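Transcription factor MBP1 (Magnaporthe oryzae, PDB 4UX5) binds DNA through an N-terminal KilA-N-type winged helix-turn-helix domain and probably acts as a transcriptional activator of RNA polymerase II genes. Local coordinates at residues 36-41 / 110-115. Residues are numbered along the deposited sequence; the frame is centred on the assembly and turned at random.
Sequences EHVMRR and RPIFEF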
ATOM      1  N   GLU A  36     -11.752  20.506   1.045  1.00 64.86           N
ATOM      2  CA  GLU A  36     -10.330  20.183   1.084  1.00 57.75           C
ATOM      3  C   GLU A  36      -9.863  20.025   2.524  1.00 52.16           C
ATOM      4  O   GLU A  36     -10.472  20.567   3.450  1.00 52.08           O
ATOM      5  CB  GLU A  36      -9.495  21.255   0.380  1.00 57.63           C
ATOM      6  CG  GLU A  36      -9.990  21.646  -1.000  1.00 63.30           C
ATOM      7  CD  GLU A  36      -9.159  22.754  -1.617  1.00 67.21           C
ATOM      8  OE1 GLU A  36      -7.967  22.518  -1.906  1.00 64.84           O
ATOM      9  OE2 GLU A  36      -9.697  23.865  -1.807  1.00 72.64           O
ATOM     10  N   HIS A  37      -8.775  19.285   2.711  1.00 44.80           N
ATOM     11  CA  HIS A  37      -8.252  19.038   4.047  1.00 41.74           C
ATOM     12  C   HIS A  37      -6.783  18.630   4.023  1.00 38.12           C
ATOM     13  O   HIS A  37      -6.285  18.101   3.029  1.00 37.48           O
ATOM     14  CB  HIS A  37      -9.081  17.958   4.752  1.00 40.02           C
ATOM     15  CG  HIS A  37      -9.324  16.742   3.915  1.00 40.35           C
ATOM     16  ND1 HIS A  37     -10.340  16.670   2.987  1.00 43.42           N
ATOM     17  CD2 HIS A  37      -8.684  15.550   3.864  1.00 41.03           C
ATOM     18  CE1 HIS A  37     -10.315  15.486   2.400  1.00 44.78           C
ATOM     19  NE2 HIS A  37      -9.319  14.788   2.915  1.00 44.65           N
ATOM     20  N   VAL A  38      -6.093  18.900   5.125  1.00 29.43           N
ATOM     21  CA  VAL A  38      -4.734  18.420   5.329  1.00 32.14           C
ATOM     22  C   VAL A  38      -4.630  17.859   6.741  1.00 29.37           C
ATOM     23  O   VAL A  38      -4.956  18.543   7.710  1.00 33.61           O
ATOM     24  CB  VAL A  38      -3.682  19.534   5.133  1.00 33.43           C
ATOM     25  CG1 VAL A  38      -2.291  19.013   5.462  1.00 32.99           C
ATOM     26  CG2 VAL A  38      -3.728  20.075   3.709  1.00 34.09           C
ATOM     27  N   MET A  39      -4.184  16.613   6.858  1.00 28.74           N
ATOM     28  CA  MET A  39      -4.132  15.952   8.157  1.00 28.09           C
ATOM     29  C   MET A  39      -2.729  15.945   8.747  1.00 29.58           C
ATOM     30  O   MET A  39      -1.748  15.703   8.044  1.00 26.96           O
ATOM     31  CB  MET A  39      -4.645  14.514   8.048  1.00 25.13           C
ATOM     32  CG  MET A  39      -6.087  14.396   7.597  1.00 27.57           C
ATOM     33  SD  MET A  39      -6.693  12.702   7.696  1.00 34.65           S
ATOM     34  CE  MET A  39      -8.292  12.873   6.904  1.00 32.44           C
ATOM     35  N   ARG A  40      -2.650  16.217  10.046  1.00 31.17           N
ATOM     36  CA  ARG A  40      -1.403  16.103  10.790  1.00 33.60           C
ATOM     37  C   ARG A  40      -1.602  15.115  11.935  1.00 22.85           C
ATOM     38  O   ARG A  40      -2.537  15.255  12.722  1.00 23.61           O
ATOM     39  CB  ARG A  40      -0.955  17.466  11.327  1.00 36.79           C
ATOM     40  CG  ARG A  40       0.473  17.478  11.850  1.00 36.18           C
ATOM     41  CD  ARG A  40       0.595  18.216  13.176  1.00 39.49           C
ATOM     42  NE  ARG A  40       0.545  19.667  13.027  1.00 40.05           N
ATOM     43  CZ  ARG A  40       0.846  20.526  13.996  1.00 43.02           C
ATOM     44  NH1 ARG A  40       1.224  20.081  15.187  1.00 42.15           N
ATOM     45  NH2 ARG A  40       0.775  21.832  13.776  1.00 44.25           N
ATOM     46  N   ARG A  41      -0.735  14.109  12.021  1.00 35.05           N
ATOM     47  CA  ARG A  41      -0.846  13.109  13.081  1.00 35.02           C
ATOM     48  C   ARG A  41      -0.516  13.698  14.447  1.00 35.69           C
ATOM     49  O   ARG A  41       0.364  14.547  14.568  1.00 40.21           O
ATOM     50  CB  ARG A  41       0.065  11.919  12.796  1.00 38.17           C
ATOM     51  CG  ARG A  41      -0.617  10.779  12.071  1.00 39.03           C
ATOM     52  CD  ARG A  41       0.043   9.461  12.422  1.00 41.08           C
ATOM     53  NE  ARG A  41       1.443   9.429  12.014  1.00 40.41           N
ATOM     54  CZ  ARG A  41       1.873   8.891  10.879  1.00 38.01           C
ATOM     55  NH1 ARG A  41       1.010   8.334  10.040  1.00 40.79           N
ATOM     56  NH2 ARG A  41       3.167   8.904  10.584  1.00 32.74           N
ATOM     57  N   ARG A 110      -0.935  27.418   6.313  1.00 44.71           N
ATOM     58  CA  ARG A 110      -0.234  27.873   7.516  1.00 44.02           C
ATOM     59  C   ARG A 110      -0.798  27.352   8.855  1.00 42.01           C
ATOM     60  O   ARG A 110      -0.019  26.956   9.727  1.00 39.99           O
ATOM     61  CB  ARG A 110      -0.191  29.406   7.545  1.00 43.65           C
ATOM     62  CG  ARG A 110       0.531  29.973   8.754  1.00 45.42           C
ATOM     63  CD  ARG A 110       0.714  31.479   8.639  1.00 68.62           C
ATOM     64  NE  ARG A 110       1.572  31.839   7.514  1.00 67.04           N
ATOM     65  CZ  ARG A 110       2.892  31.968   7.592  1.00 65.83           C
ATOM     66  NH1 ARG A 110       3.513  31.766   8.746  1.00 64.60           N
ATOM     67  NH2 ARG A 110       3.592  32.298   6.515  1.00 66.86           N
ATOM     68  N   PRO A 111      -2.138  27.344   9.033  1.00 41.93           N
ATOM     69  CA  PRO A 111      -2.643  26.894  10.340  1.00 40.44           C
ATOM     70  C   PRO A 111      -2.288  25.455  10.731  1.00 40.07           C
ATOM     71  O   PRO A 111      -2.141  25.188  11.923  1.00 39.69           O
ATOM     72  CB  PRO A 111      -4.163  27.035  10.192  1.00 39.98           C
ATOM     73  CG  PRO A 111      -4.336  28.109   9.180  1.00 38.73           C
ATOM     74  CD  PRO A 111      -3.225  27.897   8.200  1.00 38.35           C
ATOM     75  N   ILE A 112      -2.151  24.548   9.767  1.00 39.46           N
ATOM     76  CA  ILE A 112      -1.865  23.152  10.100  1.00 37.42           C
ATOM     77  C   ILE A 112      -0.395  22.968  10.480  1.00 36.16           C
ATOM     78  O   ILE A 112      -0.033  21.992  11.139  1.00 35.13           O
ATOM     79  CB  ILE A 112      -2.230  22.194   8.939  1.00 33.48           C
ATOM     80  CG1 ILE A 112      -2.312  20.749   9.440  1.00 36.92           C
ATOM     81  CG2 ILE A 112      -1.223  22.294   7.804  1.00 28.81           C
ATOM     82  CD1 ILE A 112      -3.243  20.557  10.617  1.00 37.86           C
ATOM     83  N   PHE A 113       0.445  23.916  10.077  1.00 34.22           N
ATOM     84  CA  PHE A 113       1.866  23.856  10.408  1.00 34.62           C
ATOM     85  C   PHE A 113       2.169  24.590  11.710  1.00 39.98           C
ATOM     86  O   PHE A 113       3.104  24.239  12.430  1.00 44.62           O
ATOM     87  CB  PHE A 113       2.713  24.443   9.276  1.00 36.92           C
ATOM     88  CG  PHE A 113       2.739  23.598   8.037  1.00 36.97           C
ATOM     89  CD1 PHE A 113       3.524  22.459   7.979  1.00 35.14           C
ATOM     90  CD2 PHE A 113       1.982  23.943   6.930  1.00 38.71           C
ATOM     91  CE1 PHE A 113       3.548  21.676   6.845  1.00 36.54           C
ATOM     92  CE2 PHE A 113       2.003  23.164   5.790  1.00 39.62           C
ATOM     93  CZ  PHE A 113       2.788  22.030   5.748  1.00 39.04           C
ATOM     94  N   GLU A 114       1.373  25.609  12.012  1.00 41.52           N
ATOM     95  CA  GLU A 114       1.648  26.463  13.159  1.00 47.15           C
ATOM     96  C   GLU A 114       0.837  26.081  14.391  1.00 34.39           C
ATOM     97  O   GLU A 114       1.093  26.589  15.482  1.00 43.63           O
ATOM     98  CB  GLU A 114       1.388  27.928  12.801  1.00 50.21           C
ATOM     99  CG  GLU A 114       2.356  28.493  11.770  1.00 56.13           C
ATOM    100  CD  GLU A 114       2.329  30.011  11.707  1.00 67.04           C
ATOM    101  OE1 GLU A 114       1.568  30.629  12.480  1.00 70.26           O
ATOM    102  OE2 GLU A 114       3.072  30.588  10.884  1.00 71.48           O
ATOM    103  N   PHE A 115      -0.131  25.184  14.224  1.00 44.19           N
ATOM    104  CA  PHE A 115      -0.978  24.776  15.341  1.00 33.03           C
ATOM    105  C   PHE A 115      -0.171  24.116  16.450  1.00 39.20           C
ATOM    106  O   PHE A 115       0.732  23.322  16.192  1.00 36.80           O
ATOM    107  CB  PHE A 115      -2.083  23.824  14.883  1.00 34.37           C
ATOM    108  CG  PHE A 115      -2.884  23.245  16.019  1.00 41.02           C
ATOM    109  CD1 PHE A 115      -3.864  23.995  16.650  1.00 39.10           C
ATOM    110  CD2 PHE A 115      -2.645  21.956  16.465  1.00 41.28           C
ATOM    111  CE1 PHE A 115      -4.595  23.465  17.700  1.00 44.63           C
ATOM    112  CE2 PHE A 115      -3.370  21.425  17.512  1.00 45.31           C
ATOM    113  CZ  PHE A 115      -4.347  22.178  18.129  1.00 46.69           C
TER
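A single arginine fastens the C-terminal end of the short helix 110-114 to the strand 36-41, an example of a buried side chain satisfying one carbonyl of a helix, that of Ile112, and one of the residue just past it, Phe115. Arg40 leaves the strand with CG anti to the backbone N (chi1 -168°), and bends at chi2 and chi3 bring its guanidinium edge-on to Ile112. Two of its nitrogens take the carbonyl oxygen of Ile112 side-on: Arg40 NE lies 3.1 Å from Ile112 O, nearly along the C=O axis, and Arg40 NH2 lies 2.8 Å from Ile112 O, above the carbonyl plane. The same nitrogen turns its other hydrogen to the carbonyl three residues on, Arg40 NH2 to Phe115 O at 2.8 Å, on a lone pair; NH1 adds a weak bond to that oxygen. Both acceptors lie near the guanidinium plane, which should fix its rotation, and these two oxygens probably favour its positive charge. Asp45 offers NH1 a long, weak ion pair.

Apolar contacts come from Ile112. With CG1 anti to its backbone N, it lays CD1 against the aliphatic root of Arg40, 3.9 Å from Arg40 CB, while Ile112 CG2 meets Val38 CG1 obliquely at 4.2 Å. Ile17, Tyr30 and Ile47 also touch Ile112.

Along the helix itself, Arg110 NH1 and Glu114 OE2 form a very short salt bridge.

Strand and helix segments run almost parallel, 9.3 Å apart at closest approach. Through Ile112, which reaches all three strands, the helix packs on the antiparallel sheet 16-22, 25-32, 36-41 of this winged helix-turn-helix DNA-binding domain, with Arg40 closing the helix end.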